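PDB 4WOY: mitochondrial dynamics protein MID49 from Mus musculus, which promotes mitochondrial fission as an outer-membrane receptor that recruits dynamin-related protein 1 to the mitochondrial surface and regulates its GTPase activity. Local coordinates for residues 28-33 with 148-153; 34-39 with 49-54; 245-250 with 308-313; 289-294 with 299-304. The protein carries 1 engineered substitution. All coordinates share one frame; numbering follows the deposited sequence.

Contact 1 of 4, residues 28-33 with 148-153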
loop_
_atom_site.group_PDB
_atom_site.type_symbol
_atom_site.label_atom_id
_atom_site.label_comp_id
_atom_site.label_asym_id
_atom_site.label_seq_id
_atom_site.Cartn_x
_atom_site.Cartn_y
_atom_site.Cartn_z
ATOM N N ALA A 28 -0.912 4.765 16.247
ATOM C CA ALA A 28 -0.226 3.805 15.390
ATOM C C ALA A 28 1.220 3.560 15.838
ATOM O O ALA A 28 1.716 2.438 15.783
ATOM C CB ALA A 28 -0.250 4.288 13.919
ATOM N N GLY A 29 1.894 4.617 16.272
ATOM C CA GLY A 29 3.244 4.499 16.768
ATOM C C GLY A 29 3.247 3.680 18.031
ATOM O O GLY A 29 4.104 2.810 18.220
ATOM N N ASP A 30 2.273 3.943 18.900
ATOM C CA ASP A 30 2.205 3.255 20.194
ATOM C C ASP A 30 1.772 1.800 20.078
ATOM O O ASP A 30 2.283 0.941 20.792
ATOM C CB ASP A 30 1.274 3.995 21.135
ATOM C CG ASP A 30 1.878 5.277 21.639
ATOM O OD1 ASP A 30 3.094 5.290 21.915
ATOM O OD2 ASP A 30 1.142 6.272 21.757
ATOM N N ILE A 31 0.832 1.530 19.181
ATOM C CA ILE A 31 0.426 0.164 18.898
ATOM C C ILE A 31 1.614 -0.647 18.374
ATOM O O ILE A 31 1.781 -1.811 18.729
ATOM C CB ILE A 31 -0.713 0.128 17.873
ATOM C CG1 ILE A 31 -1.940 0.843 18.445
ATOM C CG2 ILE A 31 -1.043 -1.306 17.491
ATOM C CD1 ILE A 31 -3.095 0.963 17.500
ATOM N N ALA A 32 2.462 -0.020 17.568
ATOM C CA ALA A 32 3.620 -0.719 17.018
ATOM C C ALA A 32 4.583 -1.188 18.105
ATOM O O ALA A 32 5.039 -2.329 18.084
ATOM C CB ALA A 32 4.354 0.171 16.022
ATOM N N LEU A 33 4.854 -0.320 19.073
ATOM C CA LEU A 33 5.789 -0.650 20.135
ATOM C C LEU A 33 5.285 -1.754 21.045
ATOM O O LEU A 33 6.081 -2.564 21.511
ATOM C CB LEU A 33 6.101 0.591 20.965
ATOM C CG LEU A 33 6.803 1.718 20.218
ATOM C CD1 LEU A 33 7.116 2.835 21.181
ATOM C CD2 LEU A 33 8.066 1.194 19.577
ATOM N N SER A 148 -6.874 -0.647 26.465
ATOM C CA SER A 148 -7.125 0.010 27.736
ATOM C C SER A 148 -6.010 0.999 28.060
ATOM O O SER A 148 -6.267 2.105 28.536
ATOM C CB SER A 148 -7.256 -1.026 28.848
ATOM O OG SER A 148 -7.527 -0.407 30.089
ATOM N N LEU A 149 -4.775 0.593 27.782
ATOM C CA LEU A 149 -3.592 1.410 28.043
ATOM C C LEU A 149 -3.550 2.684 27.197
ATOM O O LEU A 149 -3.137 3.744 27.671
ATOM C CB LEU A 149 -2.326 0.583 27.788
ATOM C CG LEU A 149 -0.955 1.267 27.846
ATOM C CD1 LEU A 149 -0.523 1.443 29.298
ATOM C CD2 LEU A 149 0.121 0.528 27.020
ATOM N N LEU A 150 -4.004 2.579 25.952
ATOM C CA LEU A 150 -3.905 3.682 25.006
ATOM C C LEU A 150 -5.216 4.443 24.810
ATOM O O LEU A 150 -5.307 5.312 23.941
ATOM C CB LEU A 150 -3.414 3.160 23.653
ATOM C CG LEU A 150 -2.051 2.463 23.631
ATOM C CD1 LEU A 150 -1.790 1.886 22.258
ATOM C CD2 LEU A 150 -0.929 3.423 24.026
ATOM N N GLY A 151 -6.228 4.115 25.608
ATOM C CA GLY A 151 -7.526 4.751 25.477
ATOM C C GLY A 151 -8.166 4.603 24.098
ATOM O O GLY A 151 -8.568 5.600 23.498
ATOM N N CYS A 152 -8.215 3.373 23.577
ATOM C CA CYS A 152 -8.920 3.065 22.329
ATOM C C CYS A 152 -9.270 1.576 22.290
ATOM O O CYS A 152 -8.915 0.840 23.197
ATOM C CB CYS A 152 -8.075 3.430 21.112
ATOM S SG CYS A 152 -6.515 2.511 21.000
ATOM N N LEU A 153 -9.977 1.143 21.250
ATOM C CA LEU A 153 -10.232 -0.283 21.017
ATOM C C LEU A 153 -9.448 -0.748 19.796
ATOM O O LEU A 153 -9.526 -0.113 18.747
ATOM C CB LEU A 153 -11.714 -0.573 20.771
ATOM C CG LEU A 153 -12.295 -1.825 21.439
ATOM C CD1 LEU A 153 -12.715 -1.495 22.882
ATOM C CD2 LEU A 153 -13.430 -2.472 20.621
#
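L150 aims its isobutyl fork at the flank of helix 18-42, and its two methyl groups divide the contact between D30 and I31. CD2 of L150 lies 3.7 Å from CB of D30. CD1 of L150 also reaches that CB and sits 4.0 Å from I31 CG1, bedded where these consecutive residues adjoin. The leucine crosses both partners obliquely. In D30 the carboxylate carbon stands beside the backbone N, opposite the carbonyl carbon (chi1 -73°). From there the group runs past the CD2 methyl: D30 OD2 is 4.2 Å from L150 CD2. It makes no hydrogen bond across the contact, so the aspartate serves here through its aliphatic CB and the flank of its acid group. I31 offers L150 the CG1 methylene of its longer branch, but its side chain also rests on L165 and L176 of the sheet. This buried isoleucine is therefore shared between the strands on one hand and L150 on the other.

The backbones stay apart, with CA of D30 7.8 Å from CA of L150, so everything that touches is side chain. Beyond L150 the chain leaves the helix at G151 through a Schellman motif, whose positive phi of 58° suits glycine. It then passes C152, which packs on L165, and enters strand 153-156. Helix 18-42, lying on strands 69-74, 162-166 and 173-182, is thus flanked by the C-terminal end of helix 143-150, a helix-against-helix contact beside the mixed sheet of the nucleotidyltransferase-like, MID51-type alpha/beta domain.

Contact 2 of 4, residues 34-39 with 49-54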
loop_
_atom_site.group_PDB
_atom_site.type_symbol
_atom_site.label_atom_id
_atom_site.label_comp_id
_atom_site.label_asym_id
_atom_site.label_seq_id
_atom_site.Cartn_x
_atom_site.Cartn_y
_atom_site.Cartn_z
ATOM N N GLU A 34 3.980 -1.763 21.323
ATOM C CA GLU A 34 3.332 -2.844 22.085
ATOM C C GLU A 34 3.344 -4.168 21.317
ATOM O O GLU A 34 3.718 -5.211 21.842
ATOM C CB GLU A 34 1.888 -2.463 22.440
ATOM C CG GLU A 34 1.767 -1.539 23.631
ATOM C CD GLU A 34 2.448 -2.114 24.854
ATOM O OE1 GLU A 34 2.137 -3.262 25.215
ATOM O OE2 GLU A 34 3.295 -1.432 25.457
ATOM N N LEU A 35 2.955 -4.109 20.054
ATOM C CA LEU A 35 2.984 -5.273 19.196
ATOM C C LEU A 35 4.407 -5.799 19.016
ATOM O O LEU A 35 4.629 -7.019 18.971
ATOM C CB LEU A 35 2.393 -4.923 17.836
ATOM C CG LEU A 35 2.210 -6.076 16.854
ATOM C CD1 LEU A 35 1.515 -7.244 17.522
ATOM C CD2 LEU A 35 1.414 -5.601 15.659
ATOM N N GLN A 36 5.372 -4.886 18.913
ATOM C CA GLN A 36 6.766 -5.291 18.795
ATOM C C GLN A 36 7.232 -5.985 20.073
ATOM O O GLN A 36 7.979 -6.973 20.038
ATOM C CB GLN A 36 7.671 -4.111 18.511
ATOM C CG GLN A 36 9.078 -4.558 18.184
ATOM C CD GLN A 36 10.013 -3.397 18.079
ATOM O OE1 GLN A 36 9.706 -2.401 17.424
ATOM N NE2 GLN A 36 11.172 -3.510 18.718
ATOM N N ALA A 37 6.810 -5.444 21.207
ATOM C CA ALA A 37 7.194 -6.018 22.479
ATOM C C ALA A 37 6.665 -7.445 22.555
ATOM O O ALA A 37 7.365 -8.350 23.012
ATOM C CB ALA A 37 6.672 -5.169 23.641
ATOM N N TYR A 38 5.437 -7.645 22.083
ATOM C CA TYR A 38 4.852 -8.979 22.051
ATOM C C TYR A 38 5.667 -9.926 21.189
ATOM O O TYR A 38 5.972 -11.040 21.597
ATOM C CB TYR A 38 3.422 -8.942 21.521
ATOM C CG TYR A 38 2.933 -10.313 21.137
ATOM C CD1 TYR A 38 2.342 -11.145 22.077
ATOM C CD2 TYR A 38 3.094 -10.796 19.840
ATOM C CE1 TYR A 38 1.903 -12.407 21.735
ATOM C CE2 TYR A 38 2.674 -12.060 19.494
ATOM C CZ TYR A 38 2.078 -12.861 20.444
ATOM O OH TYR A 38 1.658 -14.118 20.090
ATOM N N LEU A 39 6.003 -9.481 19.985
ATOM C CA LEU A 39 6.669 -10.342 19.018
ATOM C C LEU A 39 8.038 -10.762 19.518
ATOM O O LEU A 39 8.416 -11.927 19.414
ATOM C CB LEU A 39 6.786 -9.626 17.657
ATOM C CG LEU A 39 7.279 -10.394 16.420
ATOM C CD1 LEU A 39 6.429 -10.211 15.166
ATOM C CD2 LEU A 39 8.705 -9.947 16.149
ATOM N N GLY A 49 13.013 -7.155 12.364
ATOM C CA GLY A 49 13.493 -5.844 12.754
ATOM C C GLY A 49 12.365 -5.139 13.484
ATOM O O GLY A 49 11.270 -5.684 13.621
ATOM N N ALA A 50 12.641 -3.926 13.945
ATOM C CA ALA A 50 11.648 -3.088 14.605
ATOM C C ALA A 50 10.464 -2.784 13.689
ATOM O O ALA A 50 10.633 -2.537 12.495
ATOM C CB ALA A 50 12.306 -1.775 15.086
ATOM N N LEU A 51 9.266 -2.797 14.253
ATOM C CA LEU A 51 8.078 -2.468 13.486
ATOM C C LEU A 51 8.132 -0.998 13.079
ATOM O O LEU A 51 8.401 -0.135 13.893
ATOM C CB LEU A 51 6.803 -2.749 14.293
ATOM C CG LEU A 51 6.528 -4.148 14.861
ATOM C CD1 LEU A 51 5.055 -4.313 15.205
ATOM C CD2 LEU A 51 6.963 -5.238 13.894
ATOM N N VAL A 52 7.888 -0.731 11.804
ATOM C CA VAL A 52 7.887 0.627 11.275
ATOM C C VAL A 52 6.515 1.011 10.734
ATOM O O VAL A 52 6.022 0.397 9.785
ATOM C CB VAL A 52 8.918 0.808 10.136
ATOM C CG1 VAL A 52 8.850 2.220 9.579
ATOM C CG2 VAL A 52 10.323 0.450 10.610
ATOM N N PRO A 53 5.875 2.001 11.367
ATOM C CA PRO A 53 4.631 2.545 10.832
ATOM C C PRO A 53 4.920 3.461 9.654
ATOM O O PRO A 53 5.946 4.147 9.632
ATOM C CB PRO A 53 4.040 3.310 12.023
ATOM C CG PRO A 53 5.222 3.709 12.830
ATOM C CD PRO A 53 6.197 2.555 12.693
ATOM N N GLY A 54 4.034 3.436 8.663
ATOM C CA GLY A 54 4.229 4.203 7.451
ATOM C C GLY A 54 2.964 4.242 6.621
ATOM O O GLY A 54 1.895 3.826 7.082
#
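Q36 and L51 bring their CA atoms nearest, 6.2 Å apart, where a turn of helix 18-42 faces an extended loop that runs into strand 52-54. L51 is the last loop residue before that strand, and its side chain is directed at the helix. Its CD1 methyl presses into the surface between L35 and Q36: it is 3.7 Å from CG of L35 and 3.8 Å from the backbone N of Q36. The branch point of L51 meets the glutamine near its base, CG lying 3.8 Å from Q36 CB. L35 and L51 cross at about a right angle, and CD1 is the part of L51 that touches L35.

In the nucleotidyltransferase-like fold of this domain the helix covers one face of the mixed sheet, and strand 52-54 pairs antiparallel with strand 69-74. L35 and L51 both reach L71 of that strand, and L51 also packs on A73, which joins helix, incoming loop and sheet in one apolar layer.

Q36 adds a polar tie at the margin. With CG anti to the backbone N (chi1 -171°) and the chain extended beyond it, the amide reaches along the loop, and Q36 OE1 accepts the N-H of L51 at 3.2 Å. The bond is bent, 145° at the hydrogen, and the donor stands well above the plane of the amide carbonyl. The same OE1 lies 3.6 Å from CB of A50, while Q36 NE2 passes 4.2 Å from A50 CA.

Contact 3 of 4, residues 245-250 with 308-313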
loop_
_atom_site.group_PDB
_atom_site.type_symbol
_atom_site.label_atom_id
_atom_site.label_comp_id
_atom_site.label_asym_id
_atom_site.label_seq_id
_atom_site.Cartn_x
_atom_site.Cartn_y
_atom_site.Cartn_z
ATOM N N LEU A 245 -16.277 3.932 -8.765
ATOM C CA LEU A 245 -14.847 4.203 -8.941
ATOM C C LEU A 245 -13.989 3.653 -7.826
ATOM O O LEU A 245 -12.778 3.827 -7.841
ATOM C CB LEU A 245 -14.610 5.705 -9.031
ATOM C CG LEU A 245 -15.445 6.467 -10.051
ATOM C CD1 LEU A 245 -15.059 7.944 -10.008
ATOM C CD2 LEU A 245 -15.264 5.882 -11.454
ATOM N N VAL A 246 -14.624 3.025 -6.842
ATOM C CA VAL A 246 -13.942 2.606 -5.612
ATOM C C VAL A 246 -12.808 1.608 -5.860
ATOM O O VAL A 246 -11.839 1.548 -5.090
ATOM C CB VAL A 246 -14.967 2.027 -4.597
ATOM C CG1 VAL A 246 -14.329 1.027 -3.634
ATOM C CG2 VAL A 246 -15.613 3.163 -3.830
ATOM N N ARG A 247 -12.907 0.841 -6.939
ATOM C CA ARG A 247 -11.850 -0.123 -7.262
ATOM C C ARG A 247 -10.554 0.591 -7.701
ATOM O O ARG A 247 -9.455 0.057 -7.576
ATOM C CB ARG A 247 -12.318 -1.073 -8.368
ATOM C CG ARG A 247 -13.289 -2.164 -7.935
ATOM C CD ARG A 247 -12.629 -3.242 -7.107
ATOM N NE ARG A 247 -11.486 -3.875 -7.769
ATOM C CZ ARG A 247 -11.575 -4.849 -8.670
ATOM N NH1 ARG A 247 -12.759 -5.293 -9.052
ATOM N NH2 ARG A 247 -10.481 -5.376 -9.200
ATOM N N LEU A 248 -10.701 1.802 -8.228
ATOM C CA LEU A 248 -9.559 2.624 -8.592
ATOM C C LEU A 248 -8.972 3.128 -7.306
ATOM O O LEU A 248 -9.520 4.049 -6.698
ATOM C CB LEU A 248 -9.976 3.790 -9.479
ATOM C CG LEU A 248 -10.468 3.342 -10.846
ATOM C CD1 LEU A 248 -10.832 4.538 -11.712
ATOM C CD2 LEU A 248 -9.405 2.442 -11.503
ATOM N N GLY A 249 -7.893 2.492 -6.862
ATOM C CA GLY A 249 -7.326 2.818 -5.570
ATOM C C GLY A 249 -6.005 3.539 -5.669
ATOM O O GLY A 249 -5.578 3.938 -6.741
ATOM N N TRP A 250 -5.317 3.631 -4.545
ATOM C CA TRP A 250 -4.073 4.371 -4.468
ATOM C C TRP A 250 -3.057 3.943 -5.536
ATOM O O TRP A 250 -2.477 4.774 -6.221
ATOM C CB TRP A 250 -3.473 4.170 -3.094
ATOM C CG TRP A 250 -2.196 4.873 -2.931
ATOM C CD1 TRP A 250 -0.965 4.439 -3.333
ATOM C CD2 TRP A 250 -1.989 6.117 -2.264
ATOM N NE1 TRP A 250 -0.011 5.357 -2.988
ATOM C CE2 TRP A 250 -0.610 6.398 -2.330
ATOM C CE3 TRP A 250 -2.834 7.019 -1.616
ATOM C CZ2 TRP A 250 -0.055 7.549 -1.778
ATOM C CZ3 TRP A 250 -2.289 8.173 -1.083
ATOM C CH2 TRP A 250 -0.908 8.427 -1.160
ATOM N N GLU A 308 -15.080 -7.044 -17.725
ATOM C CA GLU A 308 -15.354 -6.083 -18.786
ATOM C C GLU A 308 -16.379 -5.031 -18.365
ATOM O O GLU A 308 -16.185 -3.838 -18.628
ATOM C CB GLU A 308 -15.803 -6.813 -20.056
ATOM C CG GLU A 308 -15.892 -5.919 -21.284
ATOM C CD GLU A 308 -15.998 -6.708 -22.580
ATOM O OE1 GLU A 308 -16.199 -7.941 -22.526
ATOM O OE2 GLU A 308 -15.880 -6.090 -23.659
ATOM N N GLU A 309 -17.433 -5.467 -17.671
ATOM C CA GLU A 309 -18.493 -4.563 -17.242
ATOM C C GLU A 309 -17.979 -3.538 -16.240
ATOM O O GLU A 309 -18.396 -2.388 -16.275
ATOM C CB GLU A 309 -19.648 -5.338 -16.608
ATOM C CG GLU A 309 -20.555 -6.050 -17.584
ATOM C CD GLU A 309 -21.752 -6.673 -16.890
ATOM O OE1 GLU A 309 -21.799 -6.623 -15.639
ATOM O OE2 GLU A 309 -22.642 -7.204 -17.591
ATOM N N GLU A 310 -17.071 -3.959 -15.361
ATOM C CA GLU A 310 -16.423 -3.066 -14.402
ATOM C C GLU A 310 -15.752 -1.902 -15.111
ATOM O O GLU A 310 -16.032 -0.744 -14.833
ATOM C CB GLU A 310 -15.382 -3.834 -13.593
ATOM C CG GLU A 310 -15.818 -4.262 -12.217
ATOM C CD GLU A 310 -14.843 -5.229 -11.602
ATOM O OE1 GLU A 310 -14.379 -6.144 -12.320
ATOM O OE2 GLU A 310 -14.499 -5.056 -10.422
ATOM N N ILE A 311 -14.899 -2.232 -16.071
ATOM C CA ILE A 311 -14.213 -1.237 -16.868
ATOM C C ILE A 311 -15.181 -0.331 -17.615
ATOM O O ILE A 311 -15.052 0.890 -17.598
ATOM C CB ILE A 311 -13.287 -1.926 -17.873
ATOM C CG1 ILE A 311 -12.060 -2.478 -17.148
ATOM C CG2 ILE A 311 -12.889 -0.978 -18.968
ATOM C CD1 ILE A 311 -11.156 -3.285 -18.027
ATOM N N ASP A 312 -16.179 -0.937 -18.234
ATOM C CA ASP A 312 -17.160 -0.194 -19.003
ATOM C C ASP A 312 -17.933 0.739 -18.082
ATOM O O ASP A 312 -18.295 1.853 -18.456
ATOM C CB ASP A 312 -18.110 -1.146 -19.733
ATOM C CG ASP A 312 -17.441 -1.866 -20.891
ATOM O OD1 ASP A 312 -16.366 -1.409 -21.354
ATOM O OD2 ASP A 312 -18.002 -2.883 -21.354
ATOM N N ASP A 313 -18.168 0.282 -16.861
ATOM C CA ASP A 313 -18.970 1.042 -15.921
ATOM C C ASP A 313 -18.187 2.246 -15.391
ATOM O O ASP A 313 -18.724 3.347 -15.276
ATOM C CB ASP A 313 -19.421 0.139 -14.767
ATOM C CG ASP A 313 -20.703 0.611 -14.127
ATOM O OD1 ASP A 313 -20.638 1.514 -13.268
ATOM O OD2 ASP A 313 -21.775 0.085 -14.487
#
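R247 and E310 face each other across a wide backbone separation, 9.0 Å between their CA atoms, one from a type I beta turn (L245 to L248) and the other from the first turns of helix 308-317. Only their side chains span the interval. R247 is bent at both chi2 and chi3, folding its chain back before the guanidinium emerges; E310 instead extends beyond CG. The two cross at about a right angle. NH1 of R247 is paired with OE2 of E310 as a salt bridge, but the modelled NH1 to OE2 distance of 2.2 Å is too short to be real, so the pairing is plausible and its exact geometry doubtful. As modelled, the oxygen lies at the guanidinium edge. The other carboxylate oxygen, E310 OE1, accepts the backbone N-H of R307, which helps to fix the acid at the start of the helix. F306 lies against the R247 guanidinium in a cation-pi contact.

Beneath this surface ion pair, L245 and L248 pack on I314. The contact ties the turn between helices 228-241 and 250-261 to helix 308-317, within the helical Mab-21 HhH/H2TH-like region.

Contact 4 of 4, residues 289-294 with 299-304; sequences QASLPC and SVNLLG
N301 and L292 form the centre of a short hairpin, two weakly bonded strands running antiparallel, in which an Asx turn is built into the second arm. OD1 of N301 accepts two N-H groups from opposite faces of its plane. L292 N reaches it across the hairpin at 2.9 Å, in a nearly straight bond. L303 N, 3.0 Å from the same OD1, closes the Asx turn. ND2 of N301 gives one N-H to A290 O at 3.1 Å, close to its own amide plane. Three bonds therefore grip the amide and fix its rotation. The side chain gets there with CG anti to the backbone N (chi1 175°).

Backbone bonds continue the ladder on each side of the non-hydrogen-bonded pair P293 and N301. L302 N donates to L292 O at 2.7 Å, and C294 N to V300 O at 2.9 Å. Around them, CB of L292 packs against CG of L303, and the sulfur of C294 is tight on V300, SG to CG2 3.3 Å.

Farther out, helix 272-288 ends in a Schellman motif at A290 and supplies F282 and S286 beneath L292, while L303 rests on L287. Helix 250-261 brings Q255 against C294 and L302. A type I turn from N301 to G304 carries the second arm away, closed by G304 N on N301 O at 2.9 Å.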
loop_
_atom_site.group_PDB
_atom_site.type_symbol
_atom_site.label_atom_id
_atom_site.label_comp_id
_atom_site.label_asym_id
_atom_site.label_seq_id
_atom_site.Cartn_x
_atom_site.Cartn_y
_atom_site.Cartn_z
ATOM N N GLN A 289 -8.806 0.601 -23.531
ATOM C CA GLN A 289 -7.854 -0.415 -23.962
ATOM C C GLN A 289 -7.542 -1.403 -22.834
ATOM O O GLN A 289 -6.696 -2.282 -22.987
ATOM C CB GLN A 289 -6.572 0.231 -24.485
ATOM C CG GLN A 289 -5.837 1.098 -23.487
ATOM C CD GLN A 289 -4.721 1.900 -24.136
ATOM O OE1 GLN A 289 -3.866 1.343 -24.835
ATOM N NE2 GLN A 289 -4.730 3.216 -23.918
ATOM N N ALA A 290 -8.202 -1.226 -21.692
ATOM C CA ALA A 290 -8.066 -2.136 -20.548
ATOM C C ALA A 290 -6.617 -2.373 -20.104
ATOM O O ALA A 290 -6.247 -3.475 -19.734
ATOM C CB ALA A 290 -8.735 -3.459 -20.864
ATOM N N SER A 291 -5.791 -1.343 -20.184
ATOM C CA SER A 291 -4.401 -1.461 -19.786
ATOM C C SER A 291 -3.924 -0.255 -18.974
ATOM O O SER A 291 -3.923 0.870 -19.453
ATOM C CB SER A 291 -3.522 -1.640 -21.024
ATOM O OG SER A 291 -2.151 -1.573 -20.670
ATOM N N LEU A 292 -3.514 -0.506 -17.744
ATOM C CA LEU A 292 -2.886 0.498 -16.901
ATOM C C LEU A 292 -1.671 -0.136 -16.234
ATOM O O LEU A 292 -1.781 -0.690 -15.140
ATOM C CB LEU A 292 -3.861 1.019 -15.843
ATOM C CG LEU A 292 -3.326 2.148 -14.965
ATOM C CD1 LEU A 292 -2.937 3.308 -15.852
ATOM C CD2 LEU A 292 -4.349 2.573 -13.895
ATOM N N PRO A 293 -0.526 -0.130 -16.926
ATOM C CA PRO A 293 0.676 -0.816 -16.422
ATOM C C PRO A 293 1.367 -0.085 -15.263
ATOM O O PRO A 293 1.239 1.125 -15.186
ATOM C CB PRO A 293 1.586 -0.885 -17.656
ATOM C CG PRO A 293 1.082 0.170 -18.593
ATOM C CD PRO A 293 -0.375 0.374 -18.304
ATOM N N CYS A 294 2.080 -0.795 -14.381
ATOM C CA CYS A 294 2.854 -0.117 -13.321
ATOM C C CYS A 294 4.044 0.603 -13.886
ATOM O O CYS A 294 4.782 0.040 -14.673
ATOM C CB CYS A 294 3.374 -1.073 -12.258
ATOM S SG CYS A 294 2.324 -1.347 -10.915
ATOM N N SER A 299 5.039 -4.839 -16.765
ATOM C CA SER A 299 4.391 -6.105 -17.030
ATOM C C SER A 299 3.154 -6.278 -16.148
ATOM O O SER A 299 2.269 -7.056 -16.492
ATOM C CB SER A 299 5.374 -7.276 -16.888
ATOM O OG SER A 299 6.025 -7.271 -15.646
ATOM N N VAL A 300 3.061 -5.592 -15.009
ATOM C CA VAL A 300 1.802 -5.742 -14.283
ATOM C C VAL A 300 0.778 -4.708 -14.779
ATOM O O VAL A 300 1.011 -3.494 -14.824
ATOM C CB VAL A 300 1.953 -5.686 -12.710
ATOM C CG1 VAL A 300 2.982 -6.676 -12.226
ATOM C CG2 VAL A 300 2.308 -4.364 -12.233
ATOM N N ASN A 301 -0.376 -5.238 -15.161
ATOM C CA ASN A 301 -1.483 -4.441 -15.639
ATOM C C ASN A 301 -2.496 -4.262 -14.500
ATOM O O ASN A 301 -3.168 -5.214 -14.089
ATOM C CB ASN A 301 -2.103 -5.117 -16.860
ATOM C CG ASN A 301 -3.344 -4.417 -17.349
ATOM O OD1 ASN A 301 -3.664 -3.296 -16.920
ATOM N ND2 ASN A 301 -4.054 -5.065 -18.271
ATOM N N LEU A 302 -2.592 -3.045 -13.977
ATOM C CA LEU A 302 -3.434 -2.817 -12.805
ATOM C C LEU A 302 -4.921 -2.947 -13.122
ATOM O O LEU A 302 -5.753 -2.960 -12.218
ATOM C CB LEU A 302 -3.128 -1.454 -12.177
ATOM C CG LEU A 302 -1.806 -1.430 -11.397
ATOM C CD1 LEU A 302 -1.765 -0.251 -10.468
ATOM C CD2 LEU A 302 -1.596 -2.710 -10.597
ATOM N N LEU A 303 -5.248 -3.044 -14.408
ATOM C CA LEU A 303 -6.627 -3.268 -14.839
ATOM C C LEU A 303 -6.879 -4.688 -15.290
ATOM O O LEU A 303 -7.957 -4.996 -15.782
ATOM C CB LEU A 303 -7.010 -2.323 -15.977
ATOM C CG LEU A 303 -7.108 -0.828 -15.735
ATOM C CD1 LEU A 303 -7.598 -0.208 -17.015
ATOM C CD2 LEU A 303 -8.016 -0.511 -14.527
ATOM N N GLY A 304 -5.872 -5.542 -15.144
ATOM C CA GLY A 304 -5.918 -6.903 -15.662
ATOM C C GLY A 304 -7.010 -7.785 -15.095
ATOM O O GLY A 304 -7.602 -8.596 -15.807
#

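Contacts 1 and 2 sit along one helix, 18-42, with centres about 12 Å apart, and they touch where L51 CD1 approaches A32 O. Both lie in the nucleotidyltransferase-like part and are partly buried, but contact 1 is purely van der Waals, whereas contact 2 adds a glutamine-to-backbone bond. Contacts 3 and 4 belong to the helical Mab-21-like region, on the opposite side of the chain's centre, and meet through I311 CD1 and A290 CB. Contact 3 is a surface ion pair. Contact 4, nested inside its loop and bringing together more buried residues, depends on backbone and asparagine hydrogen bonds. All four lie in the probably cytoplasmic portion of the longer membrane protein.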